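Local coordinates for protein soluble epoxide hydrolase (Bacillus megaterium, PDB 4INZ) that belongs to the alpha/beta-hydrolase fold family, a single-chain soluble enzyme built on a mostly parallel central beta sheet flanked by helices, at residues G38-F43 / D64-A69; S107-V112 / Y130-I135; H141-M146 / E268-N273; M146-T151 / M260-D265. The protein carries 1 engineered substitution. All blocks are in the same frame, centred on the assembly; numbering follows the deposited sequence.

Contact 1: residues G38-F43 / D64-A69; sequences GELMLF and DFHTVA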
# COMPACT_ATOMS: atom_id res chain seq x y z
N GLY A 38 22.66 4.00 -1.81
CA GLY A 38 22.37 4.80 -2.99
C GLY A 38 21.10 5.62 -2.83
O GLY A 38 20.74 6.00 -1.72
N GLU A 39 20.44 5.90 -3.96
CA GLU A 39 19.16 6.59 -3.95
C GLU A 39 18.14 5.78 -3.17
O GLU A 39 18.19 4.54 -3.15
CB GLU A 39 18.67 6.84 -5.38
CG GLU A 39 19.59 7.74 -6.20
CD GLU A 39 19.75 9.12 -5.59
OE1 GLU A 39 20.90 9.60 -5.46
OE2 GLU A 39 18.72 9.74 -5.23
N LEU A 40 17.20 6.47 -2.53
CA LEU A 40 16.19 5.81 -1.71
C LEU A 40 15.06 5.22 -2.55
O LEU A 40 14.44 5.92 -3.36
CB LEU A 40 15.61 6.79 -0.70
CG LEU A 40 14.51 6.29 0.24
CD1 LEU A 40 15.03 5.16 1.13
CD2 LEU A 40 13.98 7.45 1.07
N MET A 41 14.80 3.93 -2.35
CA MET A 41 13.60 3.29 -2.86
C MET A 41 12.78 2.89 -1.63
O MET A 41 13.14 1.98 -0.89
CB MET A 41 13.95 2.07 -3.71
CG MET A 41 12.73 1.42 -4.38
SD MET A 41 13.19 0.04 -5.44
CE MET A 41 13.90 0.92 -6.84
N LEU A 42 11.68 3.61 -1.41
CA LEU A 42 10.86 3.45 -0.22
C LEU A 42 9.58 2.70 -0.56
O LEU A 42 8.84 3.12 -1.45
CB LEU A 42 10.53 4.82 0.36
CG LEU A 42 9.62 4.88 1.58
CD1 LEU A 42 10.27 4.16 2.76
CD2 LEU A 42 9.32 6.34 1.95
N PHE A 43 9.34 1.59 0.13
CA PHE A 43 8.20 0.70 -0.15
C PHE A 43 7.14 0.84 0.94
O PHE A 43 7.46 0.78 2.14
CB PHE A 43 8.64 -0.77 -0.14
CG PHE A 43 9.68 -1.12 -1.17
CD1 PHE A 43 11.03 -0.90 -0.93
CD2 PHE A 43 9.30 -1.73 -2.37
CE1 PHE A 43 11.99 -1.24 -1.87
CE2 PHE A 43 10.25 -2.08 -3.32
CZ PHE A 43 11.60 -1.85 -3.07
N ASP A 64 21.65 -1.73 -5.99
CA ASP A 64 21.70 -0.49 -6.75
C ASP A 64 20.98 0.67 -6.06
O ASP A 64 21.17 1.83 -6.43
CB ASP A 64 21.11 -0.71 -8.15
CG ASP A 64 21.96 -1.64 -8.99
OD1 ASP A 64 22.95 -1.16 -9.56
OD2 ASP A 64 21.64 -2.85 -9.07
N PHE A 65 20.18 0.34 -5.05
CA PHE A 65 19.39 1.34 -4.33
C PHE A 65 19.47 1.10 -2.82
O PHE A 65 19.77 -0.01 -2.38
CB PHE A 65 17.91 1.23 -4.72
CG PHE A 65 17.61 1.66 -6.14
CD1 PHE A 65 17.61 0.73 -7.18
CD2 PHE A 65 17.29 2.98 -6.42
CE1 PHE A 65 17.32 1.13 -8.48
CE2 PHE A 65 16.99 3.39 -7.72
CZ PHE A 65 17.01 2.46 -8.75
N HIS A 66 19.19 2.13 -2.04
CA HIS A 66 18.94 1.97 -0.62
C HIS A 66 17.47 1.60 -0.48
O HIS A 66 16.60 2.48 -0.53
CB HIS A 66 19.24 3.26 0.15
CG HIS A 66 19.06 3.14 1.63
ND1 HIS A 66 19.03 4.23 2.47
CD2 HIS A 66 18.88 2.05 2.42
CE1 HIS A 66 18.86 3.83 3.71
NE2 HIS A 66 18.77 2.51 3.72
N THR A 67 17.19 0.31 -0.32
CA THR A 67 15.81 -0.16 -0.25
C THR A 67 15.32 -0.12 1.19
O THR A 67 15.89 -0.77 2.06
CB THR A 67 15.68 -1.60 -0.78
OG1 THR A 67 16.58 -2.46 -0.07
CG2 THR A 67 16.02 -1.65 -2.27
N VAL A 68 14.26 0.64 1.43
CA VAL A 68 13.65 0.75 2.75
C VAL A 68 12.17 0.38 2.67
O VAL A 68 11.42 0.98 1.90
CB VAL A 68 13.80 2.18 3.31
CG1 VAL A 68 12.99 2.36 4.58
CG2 VAL A 68 15.27 2.49 3.59
N ALA A 69 11.77 -0.61 3.46
CA ALA A 69 10.36 -0.98 3.54
C ALA A 69 9.81 -0.63 4.92
O ALA A 69 10.25 -1.17 5.93
CB ALA A 69 10.17 -2.48 3.24
O HOH W 1 21.02 4.56 -6.44

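Contact 2: residues S107-V112 / Y130-I135; sequences SCTLVV and YVQKLI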
# COMPACT_ATOMS: atom_id res chain seq x y z
N SER A 107 14.29 13.23 -1.80
CA SER A 107 13.33 12.56 -2.68
C SER A 107 13.64 11.08 -2.76
O SER A 107 14.67 10.62 -2.26
CB SER A 107 13.34 13.18 -4.08
OG SER A 107 14.59 12.98 -4.72
N CYS A 108 12.74 10.32 -3.39
CA CYS A 108 12.89 8.88 -3.48
C CYS A 108 12.14 8.32 -4.68
O CYS A 108 11.37 9.01 -5.33
CB CYS A 108 12.36 8.23 -2.20
SG CYS A 108 10.54 8.32 -1.99
N THR A 109 12.39 7.05 -4.96
CA THR A 109 11.50 6.27 -5.80
C THR A 109 10.53 5.65 -4.82
O THR A 109 10.96 4.97 -3.88
CB THR A 109 12.27 5.17 -6.53
OG1 THR A 109 13.20 5.78 -7.43
CG2 THR A 109 11.31 4.27 -7.32
N LEU A 110 9.24 5.90 -5.02
CA LEU A 110 8.20 5.44 -4.09
C LEU A 110 7.44 4.24 -4.68
O LEU A 110 6.89 4.32 -5.78
CB LEU A 110 7.24 6.58 -3.78
CG LEU A 110 6.27 6.37 -2.61
CD1 LEU A 110 7.06 6.20 -1.32
CD2 LEU A 110 5.29 7.53 -2.50
N VAL A 111 7.41 3.14 -3.93
CA VAL A 111 6.80 1.89 -4.41
C VAL A 111 5.67 1.51 -3.46
O VAL A 111 5.88 1.37 -2.26
CB VAL A 111 7.85 0.76 -4.43
CG1 VAL A 111 7.27 -0.50 -5.10
CG2 VAL A 111 9.09 1.23 -5.16
N VAL A 112 4.46 1.35 -3.99
CA VAL A 112 3.28 1.35 -3.11
C VAL A 112 2.24 0.30 -3.48
O VAL A 112 2.15 -0.10 -4.64
CB VAL A 112 2.61 2.74 -3.09
CG1 VAL A 112 3.61 3.81 -2.64
CG2 VAL A 112 2.05 3.09 -4.46
N TYR A 130 9.12 15.28 -3.73
CA TYR A 130 9.72 14.25 -2.90
C TYR A 130 9.75 12.91 -3.63
O TYR A 130 10.34 11.95 -3.15
CB TYR A 130 8.92 14.07 -1.61
CG TYR A 130 9.23 15.06 -0.50
CD1 TYR A 130 9.99 14.69 0.61
CD2 TYR A 130 8.74 16.36 -0.55
CE1 TYR A 130 10.25 15.58 1.63
CE2 TYR A 130 9.00 17.26 0.47
CZ TYR A 130 9.76 16.87 1.56
OH TYR A 130 10.01 17.77 2.57
N VAL A 131 9.10 12.85 -4.79
CA VAL A 131 8.96 11.59 -5.52
C VAL A 131 9.57 11.64 -6.93
O VAL A 131 8.98 12.21 -7.84
CB VAL A 131 7.48 11.17 -5.61
CG1 VAL A 131 7.36 9.78 -6.23
CG2 VAL A 131 6.84 11.20 -4.24
N GLN A 132 10.75 11.04 -7.09
CA GLN A 132 11.40 10.99 -8.39
C GLN A 132 10.57 10.18 -9.39
O GLN A 132 10.33 10.61 -10.52
CB GLN A 132 12.78 10.35 -8.27
CG GLN A 132 13.70 11.03 -7.28
CD GLN A 132 14.95 10.23 -7.02
OE1 GLN A 132 15.84 10.66 -6.30
NE2 GLN A 132 15.02 9.04 -7.61
N LYS A 133 10.15 9.00 -8.95
CA LYS A 133 9.32 8.13 -9.75
C LYS A 133 8.41 7.36 -8.81
O LYS A 133 8.78 7.09 -7.66
CB LYS A 133 10.17 7.13 -10.55
CG LYS A 133 11.12 7.74 -11.57
CD LYS A 133 11.73 6.64 -12.43
CE LYS A 133 12.53 7.20 -13.58
NZ LYS A 133 13.78 7.81 -13.09
N LEU A 134 7.23 6.99 -9.31
CA LEU A 134 6.26 6.25 -8.53
C LEU A 134 5.98 4.90 -9.18
O LEU A 134 5.70 4.84 -10.38
CB LEU A 134 4.96 7.04 -8.40
CG LEU A 134 3.81 6.34 -7.69
CD1 LEU A 134 4.13 6.18 -6.21
CD2 LEU A 134 2.50 7.13 -7.87
N ILE A 135 6.05 3.83 -8.39
CA ILE A 135 5.67 2.51 -8.86
C ILE A 135 4.50 2.05 -8.01
O ILE A 135 4.64 1.86 -6.79
CB ILE A 135 6.83 1.51 -8.74
CG1 ILE A 135 8.04 2.01 -9.52
CG2 ILE A 135 6.39 0.13 -9.22
CD1 ILE A 135 9.26 1.10 -9.45

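Contact 3: residues H141-M146 / E268-N273; sequences HPYTFM and EEYVPN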
# COMPACT_ATOMS: atom_id res chain seq x y z
N HIS A 141 -6.13 4.62 -7.22
CA HIS A 141 -5.73 5.94 -7.69
C HIS A 141 -6.76 6.93 -7.16
O HIS A 141 -7.95 6.65 -7.20
CB HIS A 141 -5.69 5.99 -9.22
CG HIS A 141 -5.37 7.35 -9.77
ND1 HIS A 141 -6.34 8.25 -10.15
CD2 HIS A 141 -4.18 7.96 -9.98
CE1 HIS A 141 -5.76 9.36 -10.58
NE2 HIS A 141 -4.45 9.21 -10.48
N PRO A 142 -6.31 8.08 -6.64
CA PRO A 142 -7.24 9.00 -5.97
C PRO A 142 -8.49 9.33 -6.78
O PRO A 142 -9.57 9.46 -6.20
CB PRO A 142 -6.38 10.25 -5.76
CG PRO A 142 -5.00 9.70 -5.57
CD PRO A 142 -4.91 8.54 -6.54
N TYR A 143 -8.36 9.48 -8.09
CA TYR A 143 -9.48 9.95 -8.90
C TYR A 143 -10.27 8.82 -9.55
O TYR A 143 -11.50 8.80 -9.48
CB TYR A 143 -9.03 10.97 -9.94
CG TYR A 143 -8.62 12.30 -9.35
CD1 TYR A 143 -7.31 12.54 -8.97
CD2 TYR A 143 -9.56 13.31 -9.14
CE1 TYR A 143 -6.93 13.74 -8.41
CE2 TYR A 143 -9.19 14.52 -8.59
CZ TYR A 143 -7.88 14.73 -8.22
OH TYR A 143 -7.50 15.94 -7.67
N THR A 144 -9.58 7.88 -10.20
CA THR A 144 -10.29 6.80 -10.86
C THR A 144 -11.04 5.92 -9.86
O THR A 144 -12.08 5.36 -10.19
CB THR A 144 -9.38 5.94 -11.77
OG1 THR A 144 -8.40 5.24 -10.98
CG2 THR A 144 -8.69 6.80 -12.82
N PHE A 145 -10.52 5.79 -8.64
CA PHE A 145 -11.19 4.95 -7.66
C PHE A 145 -12.57 5.48 -7.29
O PHE A 145 -13.53 4.71 -7.18
CB PHE A 145 -10.36 4.77 -6.38
CG PHE A 145 -10.99 3.83 -5.40
CD1 PHE A 145 -11.19 2.50 -5.73
CD2 PHE A 145 -11.38 4.27 -4.14
CE1 PHE A 145 -11.77 1.62 -4.83
CE2 PHE A 145 -11.96 3.40 -3.24
CZ PHE A 145 -12.16 2.07 -3.58
N MET A 146 -12.67 6.79 -7.09
CA MET A 146 -13.97 7.39 -6.80
C MET A 146 -14.91 7.22 -7.99
O MET A 146 -16.10 6.96 -7.83
CB MET A 146 -13.81 8.87 -6.44
CG MET A 146 -13.00 9.09 -5.18
SD MET A 146 -13.73 8.34 -3.70
CE MET A 146 -15.15 9.41 -3.44
N GLU A 268 -4.34 7.72 -17.67
CA GLU A 268 -3.37 8.63 -18.29
C GLU A 268 -3.86 10.08 -18.36
O GLU A 268 -3.05 10.99 -18.54
CB GLU A 268 -2.97 8.14 -19.69
CG GLU A 268 -4.07 8.23 -20.74
CD GLU A 268 -4.93 6.98 -20.80
OE1 GLU A 268 -4.84 6.14 -19.88
OE2 GLU A 268 -5.70 6.85 -21.77
N GLU A 269 -5.16 10.29 -18.22
CA GLU A 269 -5.70 11.65 -18.15
C GLU A 269 -5.23 12.33 -16.87
O GLU A 269 -5.04 13.55 -16.84
CB GLU A 269 -7.23 11.64 -18.20
CG GLU A 269 -7.85 13.04 -18.13
CD GLU A 269 -9.26 13.05 -17.55
OE1 GLU A 269 -9.59 14.01 -16.81
OE2 GLU A 269 -10.05 12.12 -17.85
N TYR A 270 -5.05 11.54 -15.82
CA TYR A 270 -4.63 12.07 -14.52
C TYR A 270 -3.13 11.97 -14.33
O TYR A 270 -2.55 12.70 -13.53
CB TYR A 270 -5.31 11.30 -13.39
CG TYR A 270 -6.81 11.44 -13.40
CD1 TYR A 270 -7.42 12.57 -12.88
CD2 TYR A 270 -7.61 10.44 -13.93
CE1 TYR A 270 -8.80 12.71 -12.90
CE2 TYR A 270 -8.98 10.56 -13.95
CZ TYR A 270 -9.57 11.70 -13.43
OH TYR A 270 -10.94 11.82 -13.45
N VAL A 271 -2.51 11.05 -15.07
CA VAL A 271 -1.09 10.75 -14.95
C VAL A 271 -0.50 10.57 -16.34
O VAL A 271 -0.37 9.45 -16.81
CB VAL A 271 -0.87 9.44 -14.15
CG1 VAL A 271 0.59 9.27 -13.80
CG2 VAL A 271 -1.74 9.43 -12.89
N PRO A 272 -0.16 11.68 -17.01
CA PRO A 272 0.22 11.65 -18.43
C PRO A 272 1.45 10.80 -18.77
O PRO A 272 1.50 10.20 -19.85
CB PRO A 272 0.50 13.12 -18.75
CG PRO A 272 -0.29 13.88 -17.74
CD PRO A 272 -0.23 13.05 -16.49
N ASN A 273 2.43 10.75 -17.87
CA ASN A 273 3.63 9.97 -18.13
C ASN A 273 3.55 8.66 -17.36
O ASN A 273 4.28 8.45 -16.40
CB ASN A 273 4.88 10.75 -17.72
CG ASN A 273 6.16 10.02 -18.09
OD1 ASN A 273 6.14 8.86 -18.49
ND2 ASN A 273 7.29 10.71 -17.93

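Contact 4: residues M146-T151 / M260-D265; sequences MRELRT and MPENLD. With EDO (1,2-ethanediol), chain C.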
# COMPACT_ATOMS: atom_id res chain seq x y z
N MET A 146 -12.67 6.79 -7.09
CA MET A 146 -13.97 7.39 -6.80
C MET A 146 -14.91 7.22 -7.99
O MET A 146 -16.10 6.96 -7.83
CB MET A 146 -13.81 8.87 -6.44
CG MET A 146 -13.00 9.09 -5.18
SD MET A 146 -13.73 8.34 -3.70
CE MET A 146 -15.15 9.41 -3.44
N ARG A 147 -14.37 7.36 -9.20
CA ARG A 147 -15.16 7.14 -10.40
C ARG A 147 -15.78 5.74 -10.41
O ARG A 147 -16.95 5.57 -10.72
CB ARG A 147 -14.30 7.35 -11.64
CG ARG A 147 -15.06 7.29 -12.96
CD ARG A 147 -14.08 7.21 -14.12
NE ARG A 147 -13.24 6.02 -14.02
CZ ARG A 147 -12.08 5.87 -14.64
NH1 ARG A 147 -11.60 6.84 -15.41
NH2 ARG A 147 -11.38 4.74 -14.49
N GLU A 148 -14.98 4.73 -10.07
CA GLU A 148 -15.47 3.36 -10.09
C GLU A 148 -16.45 3.07 -8.94
O GLU A 148 -17.42 2.34 -9.13
CB GLU A 148 -14.31 2.36 -10.10
CG GLU A 148 -13.36 2.57 -11.27
CD GLU A 148 -14.05 2.47 -12.63
OE1 GLU A 148 -14.89 1.56 -12.81
OE2 GLU A 148 -13.77 3.31 -13.51
N LEU A 149 -16.19 3.64 -7.77
CA LEU A 149 -17.12 3.49 -6.65
C LEU A 149 -18.49 4.05 -7.00
O LEU A 149 -19.51 3.54 -6.55
CB LEU A 149 -16.60 4.20 -5.39
CG LEU A 149 -15.58 3.47 -4.53
CD1 LEU A 149 -15.33 4.27 -3.25
CD2 LEU A 149 -16.06 2.06 -4.21
N ARG A 150 -18.50 5.11 -7.80
CA ARG A 150 -19.75 5.77 -8.18
C ARG A 150 -20.57 4.96 -9.19
O ARG A 150 -21.80 4.94 -9.12
CB ARG A 150 -19.50 7.17 -8.75
CG ARG A 150 -19.29 8.25 -7.71
CD ARG A 150 -19.35 9.65 -8.32
NE ARG A 150 -18.22 9.92 -9.21
CZ ARG A 150 -17.05 10.41 -8.81
NH1 ARG A 150 -16.86 10.68 -7.53
NH2 ARG A 150 -16.08 10.63 -9.68
N THR A 151 -19.89 4.30 -10.12
CA THR A 151 -20.59 3.76 -11.29
C THR A 151 -20.40 2.27 -11.54
O THR A 151 -21.22 1.64 -12.21
CB THR A 151 -20.18 4.51 -12.57
OG1 THR A 151 -18.77 4.41 -12.75
CG2 THR A 151 -20.56 5.98 -12.47
N MET A 260 -11.04 -3.65 -9.22
CA MET A 260 -11.43 -4.06 -10.56
C MET A 260 -10.51 -3.46 -11.61
O MET A 260 -9.90 -2.42 -11.37
CB MET A 260 -12.88 -3.66 -10.84
CG MET A 260 -13.90 -4.32 -9.91
SD MET A 260 -13.95 -6.12 -10.05
CE MET A 260 -12.85 -6.63 -8.72
N PRO A 261 -10.39 -4.11 -12.77
CA PRO A 261 -9.49 -3.62 -13.81
C PRO A 261 -9.82 -2.21 -14.29
O PRO A 261 -8.91 -1.50 -14.73
CB PRO A 261 -9.70 -4.62 -14.96
CG PRO A 261 -10.19 -5.86 -14.30
CD PRO A 261 -11.02 -5.40 -13.13
N GLU A 262 -11.09 -1.81 -14.21
CA GLU A 262 -11.51 -0.50 -14.73
C GLU A 262 -10.88 0.68 -13.98
O GLU A 262 -10.95 1.82 -14.44
CB GLU A 262 -13.03 -0.37 -14.74
CG GLU A 262 -13.73 -1.25 -15.77
CD GLU A 262 -13.87 -2.69 -15.32
OE1 GLU A 262 -13.68 -2.96 -14.12
OE2 GLU A 262 -14.16 -3.55 -16.17
N ASN A 263 -10.27 0.40 -12.82
CA ASN A 263 -9.55 1.45 -12.10
C ASN A 263 -8.46 2.05 -12.96
O ASN A 263 -8.02 3.18 -12.72
CB ASN A 263 -8.96 0.89 -10.80
CG ASN A 263 -10.00 0.76 -9.71
OD1 ASN A 263 -10.32 1.73 -9.04
ND2 ASN A 263 -10.54 -0.45 -9.54
N LEU A 264 -8.03 1.31 -13.98
CA LEU A 264 -6.93 1.75 -14.83
C LEU A 264 -7.40 2.48 -16.07
O LEU A 264 -6.60 3.11 -16.77
CB LEU A 264 -6.08 0.55 -15.24
CG LEU A 264 -5.46 -0.16 -14.03
CD1 LEU A 264 -4.51 -1.23 -14.51
CD2 LEU A 264 -4.73 0.86 -13.17
N ASP A 265 -8.70 2.40 -16.36
CA ASP A 265 -9.26 3.08 -17.52
C ASP A 265 -9.03 4.59 -17.46
O ASP A 265 -9.41 5.24 -16.48
CB ASP A 265 -10.77 2.80 -17.64
CG ASP A 265 -11.08 1.34 -17.93
OD1 ASP A 265 -10.16 0.59 -18.30
OD2 ASP A 265 -12.26 0.96 -17.80
C1 EDO C . -18.09 10.63 -12.31
O1 EDO C . -18.58 9.30 -12.12
C2 EDO C . -16.60 10.60 -12.64
O2 EDO C . -16.42 10.79 -14.05
O HOH W 2 -14.21 2.69 -16.69

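Contact 1: residues G38-F43 / D64-A69
Two neighbouring parallel strands of the central alpha/beta-hydrolase sheet meet here, the outer members of a beta-alpha-beta crossover that runs from strand 40-44 through helix 55-61 to strand 66-70. Their axes run at 18° to each other, and Leu40, Met41, Leu42 and Phe43 pair in order with His66, Thr67, Val68 and Ala69. The backbone ladder zigzags as parallel pairing requires: Glu39 O accepts from His66 N, Met41 N donates to His66 O, Met41 O takes Val68 N at 2.9 Å and 173°, and Phe43 N reaches Val68 O almost along the C=O axis. Ahead of the first bridge a water extends the link, accepting from Glu39 N and donating to Asp64 O. On the face of Met41 and Phe43, Met41 runs extended, with CG anti to the backbone N, and bends at chi3 (-74°), which sets CE 3.6 Å from the Phe65 ring centroid, over the middle of one face, a CH-pi contact. Phe43 lies alongside Thr67, its CE1 3.9 Å from Thr67 CB near the ring edge. On the other face Val68 receives two leucine tips, CG2 meeting Leu40 CD1 at 3.6 Å and CG1 meeting Leu42 CD1 at 3.7 Å. Strand 108-112 flanks 40-44 on its other edge; helix 55-61 packs on Thr67 and Ala69, and helix 291-303 covers Met41 and Phe65 through Leu302.

Contact 2: residues S107-V112 / Y130-I135
Leu110 and Leu134, side by side and pointing the same way, give this pair of parallel strands its main interlock. Leu110 CB rests over the notch between two methyls of the facing strand, Val131 CG1 at 4.0 Å and Leu134 CD1, also 4.0 Å away. Leu134 has CG anti to the backbone N, and its chi2 of 68° folds CD1 back toward its neighbour, 3.4 Å from Leu110 O. The same methyl meets Val112 CG2 at 4.1 Å, the two side chains crossing at about a right angle, so one leucine tip fills the hollow between Leu110 and Val112. On the opposite face Val111 and Ile135 run alongside each other, Val111 CG1 lying 4.2 Å from Ile135 CB. The strands close the beta-alpha-beta unit 108-112, 115-126, 131-137; Phe123 of its helix packs on both Leu110 and Val131, while Met298 and Phe301 of helix 291-303 lie against Ile135. The chain turns a corner at Gln132, and the ladder records it. Before and at the corner the bonds bend, Cys108 N to Tyr130 O reaching only 135°; beyond it Ile135 N meets Leu110 O at 2.8 Å and 174°. Chemically, the peptide groups supply the directional bonds and the branched aliphatic side chains supply shape: buried Leu110 has both its N-H and its carbonyl paired across the strands, so the hydrocarbon packing leaves neither polar atom without a partner.

Contact 3: residues H141-M146 / E268-N273
His141 ND1 is held by one clear hydrogen bond, from Thr144 N at 3.3 Å, nearly straight at 173° and in the plane of the imidazole. This is an N-cap: His141 stands just before helix 142-151 of this alpha/beta-hydrolase fold and accepts from a backbone N-H of its first turn. With CG anti to the backbone N (chi1 176°), the ring is brought beside the helix start, and NE2 at its far side bonds Tyr125 OH; ND1 as acceptor is consistent with the imidazole N-H lying on NE2. Across the contact the ring meets the 268-273 loop, CE1 coming 3.4 Å from Tyr270 CB and NE2 3.6 Å from Val271 CG2. His141, Tyr143 and Tyr270 form an aromatic cluster. The two tyrosine planes are only 9° apart, yet slid so far that the rings barely overlap, their centroids 5.0 Å apart. Tyr143 OH reaches past the contact to Glu241 O, and Trp121 of helix 115-126 meets the His141 ring edge-to-face. Over one face of the Tyr270 ring it is therefore a methylene that sits: Tyr143 CB stands 3.6 Å from the ring centroid, while Thr144 CG2 lies 3.9 Å from Tyr270 CE2.

Contact 4: residues M146-T151 / M260-D265
Glu148 and Arg147, neighbours on helix 142-151, carry this contact with the short 3-10 segment 261-264, and Glu262 gives the largest single share of the facing surface. Arg147 leaves the helix with CG anti to the backbone N and bends at chi3 (60°), turning its guanidinium across to the loop. There NH1 and NH2 close end-on upon a single atom, Asp265 O, at 2.9 Å and 2.8 Å. NH2 arrives in the carbonyl plane on a lone pair, whereas NH1 stands above that plane. The other edge of the guanidinium forms a salt bridge with Glu148: NE at 2.8 Å and NH2 at 3.0 Å both come side-on to Glu148 OE2, which uses its anti lone pair. Glu148 curls at chi2 (-58°) so that OE1 comes against Glu262 CB, 3.3 Å away, the two side chains crossing at about a right angle. One water donates to both Glu148 OE2 and Asp265 OD2, bridging two like-charged groups. Asn263 ND2 donates to Met260 O at 2.8 Å, and that oxygen also accepts from Asn263 N. Arg150 NE donates to 1,2-ethanediol O1, and the diol's C2 lies 3.7 Å from Arg147 CG. Glu148 and Glu262 bring like charges near one another, and Asn152 ND2 bonds to both carboxylates. Arg147 would probably offset part of the negative charge, favouring an ionised Glu148, while its two NH groups hold the Asp265 carbonyl.

Contacts 1 and 2 are two strand pairs of one sheet, joined where Leu40 O meets Thr109 N at 2.8 Å, so strands 66-70, 40-44, 108-112 and 131-137 form a continuous parallel run. Contacts 3 and 4 lie elsewhere, both using helix 142-151 against the chain between strands 248-253 and 274-279; they share Met146 and are tied by Thr144 OG1 and Asn263 O, 2.7 Å apart. Contact 2 leads to contact 3 along the chain, their nearest atoms about 7 Å apart, whereas the centres of contacts 1 and 4 lie about 31 Å apart. The 1,2-ethanediol at Arg150 also lies about 6 Å from the Tyr270 side chain, near both helix contacts.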